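Chitinase (Thermococcus kodakarensis KOD1, PDB 5DHE) probably degrades chitin by hydrolysis, the fragment described being one of its chitin-binding domains, a compact all-beta module. Local coordinates at residues Val11-Gln14 / Glu20-Val23. Numbering follows the deposited sequence.
Sequences VKIQ and EYDV
The β hairpin formed by strands 9-15 and 18-26 pairs K12 with D22 and Q14 with E20, and it illustrates how an antiparallel ladder divides its work between two faces. Both are hydrogen-bonded pairs. In the first, K12 N donates to D22 O at 3.0 Å, and D22 N returns a bond of 2.9 Å to K12 O. In the second, Q14 N reaches E20 O while E20 N gives a shorter bond to Q14 O, 2.8 Å. Between these pairs the non-hydrogen-bonded I13 and Y21 bring their CA atoms closer, and I13 CA lies 3.2 Å from E20 O in a CA-H...O contact.

Strand 9-15 is the outermost strand of a four-stranded antiparallel sheet in a β-sandwich, consistent with its cellulose-binding-domain family, and 18-26 pairs on its far side with strand 72-80. V11, I13, Y21 and V23 share the face turned toward the second sheet, where V11 and V23 both touch M88 of strand 85-92. Here I13 and Y21 run side by side. With chi1 at 78°, I13 CG1 sits between its backbone N and carbonyl carbon, while CG2, beside the N, meets the ring obliquely, 3.6 Å from Y21 CD2. The buried ring also stacks with F77, and its hydroxyl is hydrogen-bonded to V85 N.

The opposite face is polar. E20 CG stands anti to the backbone N (chi1 167°), and the extended chain runs alongside that of Q14, whose amide end comes close to the E20 carboxylate with the two planes 79° apart. Cutting E20 back to an alanine removes the carboxylate and would probably leave the Q14 amide without its polar neighbour and freer to turn. Farther along, K12 CB and D22 CB approach to 4.2 Å, yet the lysine chain turns off from the strand pair, and K12 NZ stays 6.2 Å from D22 OD1, too far for a salt bridge.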
ATOM      1  N   VAL A  11      -7.263   5.716   1.800  1.00 10.57           N
ATOM      2  CA  VAL A  11      -6.108   6.373   1.203  1.00  9.54           C
ATOM      3  C   VAL A  11      -6.278   7.863   0.946  1.00  8.38           C
ATOM      4  O   VAL A  11      -7.321   8.306   0.453  1.00 13.01           O
ATOM      5  CB  VAL A  11      -5.769   5.669  -0.143  1.00  9.32           C
ATOM      6  CG1 VAL A  11      -4.555   6.303  -0.808  1.00  8.13           C
ATOM      7  CG2 VAL A  11      -5.532   4.189   0.106  1.00 10.14           C
ATOM      8  N   LYS A  12      -5.256   8.637   1.302  1.00  8.25           N
ATOM      9  CA  LYS A  12      -5.283  10.084   1.088  1.00  9.46           C
ATOM     10  C   LYS A  12      -4.024  10.425   0.318  1.00  9.92           C
ATOM     11  O   LYS A  12      -2.934   9.981   0.688  1.00 11.39           O
ATOM     12  CB  LYS A  12      -5.280  10.835   2.424  1.00 10.73           C
ATOM     13  CG  LYS A  12      -6.526  10.606   3.271  1.00 17.39           C
ATOM     14  CD  LYS A  12      -6.531  11.538   4.462  1.00 21.59           C
ATOM     15  CE  LYS A  12      -7.860  11.468   5.194  1.00 25.92           C
ATOM     16  NZ  LYS A  12      -8.261  10.065   5.425  1.00 29.15           N
ATOM     17  N   ILE A  13      -4.157  11.228  -0.734  1.00  8.42           N
ATOM     18  CA  ILE A  13      -2.993  11.574  -1.537  1.00  8.53           C
ATOM     19  C   ILE A  13      -2.797  13.080  -1.695  1.00 13.94           C
ATOM     20  O   ILE A  13      -3.761  13.845  -1.717  1.00 13.87           O
ATOM     21  CB  ILE A  13      -3.080  10.896  -2.925  1.00 13.58           C
ATOM     22  CG1 ILE A  13      -4.034  11.648  -3.842  1.00 16.05           C
ATOM     23  CG2 ILE A  13      -3.597   9.459  -2.765  1.00 13.68           C
ATOM     24  CD1 ILE A  13      -3.991  11.144  -5.281  1.00 21.25           C
ATOM     25  N   GLN A  14      -1.534  13.491  -1.763  1.00 12.48           N
ATOM     26  CA  GLN A  14      -1.154  14.892  -1.921  1.00 16.20           C
ATOM     27  C   GLN A  14      -0.138  14.928  -3.047  1.00 14.32           C
ATOM     28  O   GLN A  14       0.895  14.269  -2.955  1.00 13.28           O
ATOM     29  CB  GLN A  14      -0.469  15.429  -0.655  1.00 17.87           C
ATOM     30  CG  GLN A  14      -1.340  15.500   0.596  1.00 25.65           C
ATOM     31  CD  GLN A  14      -0.685  16.299   1.715  1.00 29.04           C
ATOM     32  OE1 GLN A  14       0.232  15.821   2.397  1.00 30.33           O
ATOM     33  NE2 GLN A  14      -1.147  17.529   1.901  1.00 26.20           N
ATOM     34  N   GLU A  20       2.449  12.027  -2.336  1.00  9.14           N
ATOM     35  CA  GLU A  20       2.418  11.346  -1.049  1.00  9.05           C
ATOM     36  C   GLU A  20       1.169  10.496  -0.967  1.00  8.37           C
ATOM     37  O   GLU A  20       0.089  10.930  -1.379  1.00  8.39           O
ATOM     38  CB  GLU A  20       2.387  12.360   0.090  1.00 13.83           C
ATOM     39  CG  GLU A  20       2.051  11.748   1.426  1.00 18.79           C
ATOM     40  CD  GLU A  20       1.677  12.803   2.454  1.00 23.02           C
ATOM     41  OE1 GLU A  20       2.387  13.827   2.519  1.00 24.87           O
ATOM     42  OE2 GLU A  20       0.687  12.601   3.193  1.00 25.05           O
ATOM     43  N   TYR A  21       1.329   9.289  -0.429  1.00  7.03           N
ATOM     44  CA  TYR A  21       0.222   8.359  -0.258  1.00  8.73           C
ATOM     45  C   TYR A  21       0.180   7.990   1.215  1.00  9.03           C
ATOM     46  O   TYR A  21       1.141   7.442   1.760  1.00 11.93           O
ATOM     47  CB  TYR A  21       0.417   7.104  -1.120  1.00  8.74           C
ATOM     48  CG  TYR A  21       0.341   7.379  -2.605  1.00 10.25           C
ATOM     49  CD1 TYR A  21       1.440   7.889  -3.293  1.00  9.38           C
ATOM     50  CD2 TYR A  21      -0.852   7.200  -3.299  1.00 11.37           C
ATOM     51  CE1 TYR A  21       1.350   8.217  -4.641  1.00  7.67           C
ATOM     52  CE2 TYR A  21      -0.964   7.531  -4.647  1.00  8.94           C
ATOM     53  CZ  TYR A  21       0.143   8.041  -5.309  1.00  8.24           C
ATOM     54  OH  TYR A  21       0.032   8.405  -6.619  1.00  9.22           O
ATOM     55  N   ASP A  22      -0.928   8.331   1.866  1.00  7.88           N
ATOM     56  CA  ASP A  22      -1.125   8.044   3.280  1.00 10.75           C
ATOM     57  C   ASP A  22      -2.114   6.900   3.260  1.00  8.77           C
ATOM     58  O   ASP A  22      -3.287   7.083   2.905  1.00 10.46           O
ATOM     59  CB  ASP A  22      -1.715   9.268   3.976  1.00 13.54           C
ATOM     60  CG  ASP A  22      -1.822   9.087   5.472  1.00 20.59           C
ATOM     61  OD1 ASP A  22      -2.399   8.076   5.920  1.00 20.50           O
ATOM     62  OD2 ASP A  22      -1.334   9.970   6.204  1.00 26.97           O
ATOM     63  N   VAL A  23      -1.638   5.724   3.643  1.00  6.96           N
ATOM     64  CA  VAL A  23      -2.447   4.523   3.572  1.00  8.75           C
ATOM     65  C   VAL A  23      -2.852   3.938   4.909  1.00 11.03           C
ATOM     66  O   VAL A  23      -2.007   3.546   5.702  1.00 14.80           O
ATOM     67  CB  VAL A  23      -1.681   3.421   2.788  1.00  9.33           C
ATOM     68  CG1 VAL A  23      -2.544   2.169   2.637  1.00 11.16           C
ATOM     69  CG2 VAL A  23      -1.252   3.943   1.425  1.00 10.54           C
TER